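Local atomic coordinates of divalent-cation tolerance protein CutA (Thermotoga maritima, PDB entry 1VHF), a protein that is probably involved in resistance toward heavy metals, possibly through copper binding, and forms a homotrimer. Residues E13-A16 / L17-R21; E93-N96 / W97-E100. All coordinates share one frame; numbering follows the deposited sequence.

Contact 1: E13-A16 / L17-R21; sequences EEKA and LEIGR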
loop_
_atom_site.group_PDB
_atom_site.type_symbol
_atom_site.label_atom_id
_atom_site.label_comp_id
_atom_site.label_asym_id
_atom_site.label_seq_id
_atom_site.Cartn_x
_atom_site.Cartn_y
_atom_site.Cartn_z
ATOM N N GLU A 13 -6.513 -6.933 -9.538
ATOM C CA GLU A 13 -6.099 -5.615 -9.982
ATOM C C GLU A 13 -7.149 -4.571 -9.632
ATOM O O GLU A 13 -6.820 -3.498 -9.120
ATOM C CB GLU A 13 -5.801 -5.580 -11.493
ATOM C CG GLU A 13 -5.187 -4.271 -11.984
ATOM C CD GLU A 13 -4.965 -4.153 -13.476
ATOM O OE1 GLU A 13 -5.140 -5.165 -14.172
ATOM O OE2 GLU A 13 -4.577 -3.059 -13.966
ATOM N N GLU A 14 -8.412 -4.937 -9.820
ATOM C CA GLU A 14 -9.491 -3.973 -9.559
ATOM C C GLU A 14 -9.513 -3.539 -8.104
ATOM O O GLU A 14 -9.644 -2.337 -7.845
ATOM C CB GLU A 14 -10.821 -4.664 -9.935
ATOM C CG GLU A 14 -10.968 -4.852 -11.439
ATOM C CD GLU A 14 -10.100 -5.884 -12.110
ATOM O OE1 GLU A 14 -9.604 -6.858 -11.506
ATOM O OE2 GLU A 14 -9.886 -5.720 -13.354
ATOM N N LYS A 15 -9.296 -4.450 -7.176
ATOM C CA LYS A 15 -9.306 -4.082 -5.754
ATOM C C LYS A 15 -8.091 -3.221 -5.397
ATOM O O LYS A 15 -8.229 -2.258 -4.651
ATOM C CB LYS A 15 -9.378 -5.285 -4.847
ATOM C CG LYS A 15 -9.538 -4.965 -3.370
ATOM C CD LYS A 15 -10.716 -4.003 -3.144
ATOM C CE LYS A 15 -12.037 -4.739 -3.326
ATOM N NZ LYS A 15 -13.152 -3.946 -2.663
ATOM N N ALA A 16 -6.932 -3.545 -5.971
ATOM C CA ALA A 16 -5.770 -2.707 -5.666
ATOM C C ALA A 16 -5.984 -1.285 -6.157
ATOM O O ALA A 16 -5.652 -0.295 -5.451
ATOM C CB ALA A 16 -4.519 -3.318 -6.299
ATOM N N LEU A 17 -6.443 -1.156 -7.406
ATOM C CA LEU A 17 -6.654 0.168 -7.974
ATOM C C LEU A 17 -7.797 0.924 -7.267
ATOM O O LEU A 17 -7.622 2.131 -7.106
ATOM C CB LEU A 17 -6.947 0.116 -9.485
ATOM C CG LEU A 17 -5.907 -0.590 -10.342
ATOM C CD1 LEU A 17 -6.266 -0.372 -11.823
ATOM C CD2 LEU A 17 -4.491 -0.174 -10.066
ATOM N N GLU A 18 -8.857 0.212 -6.872
ATOM C CA GLU A 18 -9.971 0.945 -6.203
ATOM C C GLU A 18 -9.503 1.456 -4.855
ATOM O O GLU A 18 -9.813 2.595 -4.478
ATOM C CB GLU A 18 -11.114 -0.062 -6.027
ATOM C CG GLU A 18 -12.324 0.428 -5.242
ATOM C CD GLU A 18 -13.126 -0.653 -4.560
ATOM O OE1 GLU A 18 -12.955 -1.869 -4.745
ATOM O OE2 GLU A 18 -14.066 -0.311 -3.779
ATOM N N ILE A 19 -8.743 0.630 -4.112
ATOM C CA ILE A 19 -8.275 1.082 -2.785
ATOM C C ILE A 19 -7.285 2.212 -2.953
ATOM O O ILE A 19 -7.325 3.215 -2.226
ATOM C CB ILE A 19 -7.747 -0.138 -2.016
ATOM C CG1 ILE A 19 -8.988 -0.970 -1.612
ATOM C CG2 ILE A 19 -6.953 0.298 -0.805
ATOM C CD1 ILE A 19 -8.611 -2.311 -1.008
ATOM N N GLY A 20 -6.388 2.096 -3.938
ATOM C CA GLY A 20 -5.456 3.239 -4.147
ATOM C C GLY A 20 -6.248 4.494 -4.479
ATOM O O GLY A 20 -5.878 5.556 -3.992
ATOM N N ARG A 21 -7.242 4.398 -5.381
ATOM C CA ARG A 21 -8.035 5.613 -5.673
ATOM C C ARG A 21 -8.710 6.132 -4.426
ATOM O O ARG A 21 -8.705 7.371 -4.224
ATOM C CB ARG A 21 -9.081 5.230 -6.742
ATOM C CG ARG A 21 -9.989 6.422 -7.065
ATOM C CD ARG A 21 -11.105 6.024 -8.013
ATOM N NE ARG A 21 -11.573 7.122 -8.822
ATOM C CZ ARG A 21 -10.912 7.862 -9.699
ATOM N NH1 ARG A 21 -9.636 7.669 -9.965
ATOM N NH2 ARG A 21 -11.571 8.825 -10.330
#

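Contact 2: E93-N96 / W97-E100; sequences EYMN and WLRE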
loop_
_atom_site.group_PDB
_atom_site.type_symbol
_atom_site.label_atom_id
_atom_site.label_comp_id
_atom_site.label_asym_id
_atom_site.label_seq_id
_atom_site.Cartn_x
_atom_site.Cartn_y
_atom_site.Cartn_z
ATOM N N GLU A 93 12.875 17.924 -4.771
ATOM C CA GLU A 93 11.674 18.408 -5.469
ATOM C C GLU A 93 10.540 17.402 -5.376
ATOM O O GLU A 93 9.351 17.740 -5.291
ATOM C CB GLU A 93 11.999 18.716 -6.925
ATOM C CG GLU A 93 12.916 19.927 -7.126
ATOM C CD GLU A 93 14.360 19.516 -7.295
ATOM O OE1 GLU A 93 14.863 18.624 -6.570
ATOM O OE2 GLU A 93 15.055 20.102 -8.167
ATOM N N TYR A 94 10.883 16.106 -5.380
ATOM C CA TYR A 94 9.830 15.092 -5.271
ATOM C C TYR A 94 9.299 15.046 -3.850
ATOM O O TYR A 94 8.093 14.864 -3.650
ATOM C CB TYR A 94 10.420 13.721 -5.696
ATOM C CG TYR A 94 9.365 12.621 -5.739
ATOM C CD1 TYR A 94 8.412 12.662 -6.746
ATOM C CD2 TYR A 94 9.357 11.564 -4.861
ATOM C CE1 TYR A 94 7.416 11.709 -6.841
ATOM C CE2 TYR A 94 8.352 10.597 -4.936
ATOM C CZ TYR A 94 7.415 10.678 -5.927
ATOM O OH TYR A 94 6.422 9.711 -6.055
HETATM N N MSE A 95 10.178 15.204 -2.863
HETATM C CA MSE A 95 9.758 15.194 -1.470
HETATM C C MSE A 95 8.802 16.393 -1.243
HETATM O O MSE A 95 7.841 16.217 -0.514
HETATM C CB MSE A 95 10.909 15.336 -0.497
HETATM C CG MSE A 95 10.529 15.233 0.978
HETATM SE SE MSE A 95 10.008 13.452 1.498
HETATM C CE MSE A 95 8.172 13.774 1.917
ATOM N N ASN A 96 9.109 17.513 -1.902
ATOM C CA ASN A 96 8.187 18.666 -1.701
ATOM C C ASN A 96 6.831 18.386 -2.319
ATOM O O ASN A 96 5.782 18.724 -1.760
ATOM C CB ASN A 96 8.780 19.902 -2.369
ATOM C CG ASN A 96 10.044 20.422 -1.713
ATOM O OD1 ASN A 96 10.278 20.211 -0.526
ATOM N ND2 ASN A 96 10.853 21.127 -2.489
ATOM N N TRP A 97 6.808 17.760 -3.496
ATOM C CA TRP A 97 5.549 17.421 -4.151
ATOM C C TRP A 97 4.768 16.431 -3.269
ATOM O O TRP A 97 3.559 16.576 -3.077
ATOM C CB TRP A 97 5.829 16.813 -5.521
ATOM C CG TRP A 97 4.594 16.262 -6.177
ATOM C CD1 TRP A 97 3.625 16.978 -6.822
ATOM C CD2 TRP A 97 4.118 14.913 -6.118
ATOM N NE1 TRP A 97 2.608 16.148 -7.243
ATOM C CE2 TRP A 97 2.907 14.867 -6.832
ATOM C CE3 TRP A 97 4.636 13.727 -5.573
ATOM C CZ2 TRP A 97 2.139 13.715 -7.017
ATOM C CZ3 TRP A 97 3.914 12.560 -5.822
ATOM C CH2 TRP A 97 2.670 12.575 -6.461
ATOM N N LEU A 98 5.465 15.451 -2.704
ATOM C CA LEU A 98 4.806 14.459 -1.846
ATOM C C LEU A 98 4.159 15.114 -0.628
ATOM O O LEU A 98 3.001 14.867 -0.283
ATOM C CB LEU A 98 5.861 13.452 -1.345
ATOM C CG LEU A 98 6.379 12.388 -2.306
ATOM C CD1 LEU A 98 7.548 11.626 -1.657
ATOM C CD2 LEU A 98 5.322 11.394 -2.738
ATOM N N ARG A 99 4.945 15.943 0.050
ATOM C CA ARG A 99 4.491 16.645 1.251
ATOM C C ARG A 99 3.321 17.558 0.931
ATOM O O ARG A 99 2.346 17.584 1.693
ATOM C CB ARG A 99 5.668 17.419 1.824
ATOM C CG ARG A 99 5.417 18.235 3.077
ATOM C CD ARG A 99 6.701 19.023 3.390
ATOM N NE ARG A 99 7.782 18.097 3.721
ATOM C CZ ARG A 99 8.995 18.120 3.182
ATOM N NH1 ARG A 99 9.305 19.019 2.262
ATOM N NH2 ARG A 99 9.894 17.223 3.588
ATOM N N GLU A 100 3.383 18.310 -0.154
ATOM C CA GLU A 100 2.291 19.210 -0.512
ATOM C C GLU A 100 1.028 18.464 -0.857
ATOM O O GLU A 100 -0.057 18.888 -0.438
ATOM C CB GLU A 100 2.740 20.170 -1.613
ATOM C CG GLU A 100 3.866 21.093 -1.122
ATOM C CD GLU A 100 3.346 22.112 -0.119
ATOM O OE1 GLU A 100 2.528 22.960 -0.525
ATOM O OE2 GLU A 100 3.715 22.035 1.071
#

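Contact 1: E13-A16 / L17-R21
Leu17 N bonds to Glu13 O, and three more i to i+4 bonds follow it: Glu18 N to Glu14 O, Ile19 N to Lys15 O and Gly20 N to Ala16 O. Residues 13-16 and 17-21 are thus successive turns of one alpha helix, 13-25, the first helix of the ferredoxin-like CutA fold. The Leu17 bond is nearly straight, 2.9 Å from N to Glu13 O with an N-H...O angle of 173°. Just before the helix, Asn12 OD1 accepts a hydrogen bond from Lys15 N.

Lys15 makes the polar side-chain contact and also packs on Ile19. Its CG lies anti to the backbone N (chi1 -174°), and bends at chi2 and chi3 turn the chain toward the next turn. Lys15 and Glu18 then run side by side and form a salt bridge. NZ meets the carboxylate from the syn side of OE1, 32° out of its plane. Glu18 OE1 also lies 3.3 Å from Lys15 CE, so the oxygen rests against the end of the lysine chain.

The aliphatic part of Lys15 crosses Ile19. Ile19 is buried and also packs on Phe10, Leu71 and Leu74; Ala16 faces the sheet, against Phe10 and Trp53. On another side of the helix, the extended Glu13 chain crosses Leu17 at a slant, with Glu13 CG 4.0 Å from Leu17 CD1. Packing is tightest between lysine and isoleucine, where Lys15 CD comes within 3.4 Å of Ile19 CD1.

Contact 2: E93-N96 / W97-E100
The Tyr94 ring has Leu98 over one face. Leu98 CG makes a CH-pi contact 4.1 Å from the Tyr94 ring centroid, 26° off the ring normal. The Tyr94 ring and the six-membered ring of Trp97 are near parallel, with planes at 26°, but slid so far apart that they barely overlap. Their centroids are 5.4 Å apart, and Tyr94 CE1 meets Trp97 CE3 at 3.7 Å. Both aromatic side chains have CG anti to the backbone N, which points them the same way.

The Arg99 guanidinium has Met95 O above one face, off centre. Asn96 OD1 comes in at the edge, 3.2 Å from Arg99 NH1.

These contacts join two turns of the C-terminal helix 92-101 of the CutA fold. Four i to i+4 backbone bonds run along it, from Trp97 N to Glu93 O through Glu100 N to Asn96 O. Leu98 and Met95, a selenomethionine, are buried and pack on Leu3. Tyr94 and Trp97 both touch Cys31, and Tyr94 OH has a weak hydrogen bond with Lys58 NZ. The Met95 chain crosses Arg99 at about a right angle, with Met95 CG 3.3 Å from Arg99 NH2.

In the fold
Contacts 1 and 2 lie in different helices, 13-25 and 92-101. Their centres are 23 Å apart, their nearest atoms about 11 Å, and they do not touch. Contact 2 is the more superficial. Of eight touching residues it has two buried and four exposed, against three and one in contact 1. Its centre is also farther from that of the chain, 18 Å against 10 Å. Each turns apolar side chains toward the sheet, and strand 3-10 serves both: Phe10 meets contact 1 and Leu3 meets contact 2. Contact 1 adds helix 64-74, whereas contact 2 adds the start of strand 31-43. A salt bridge marks 13-21, while 93-100 relies on aromatic and CH-pi packing.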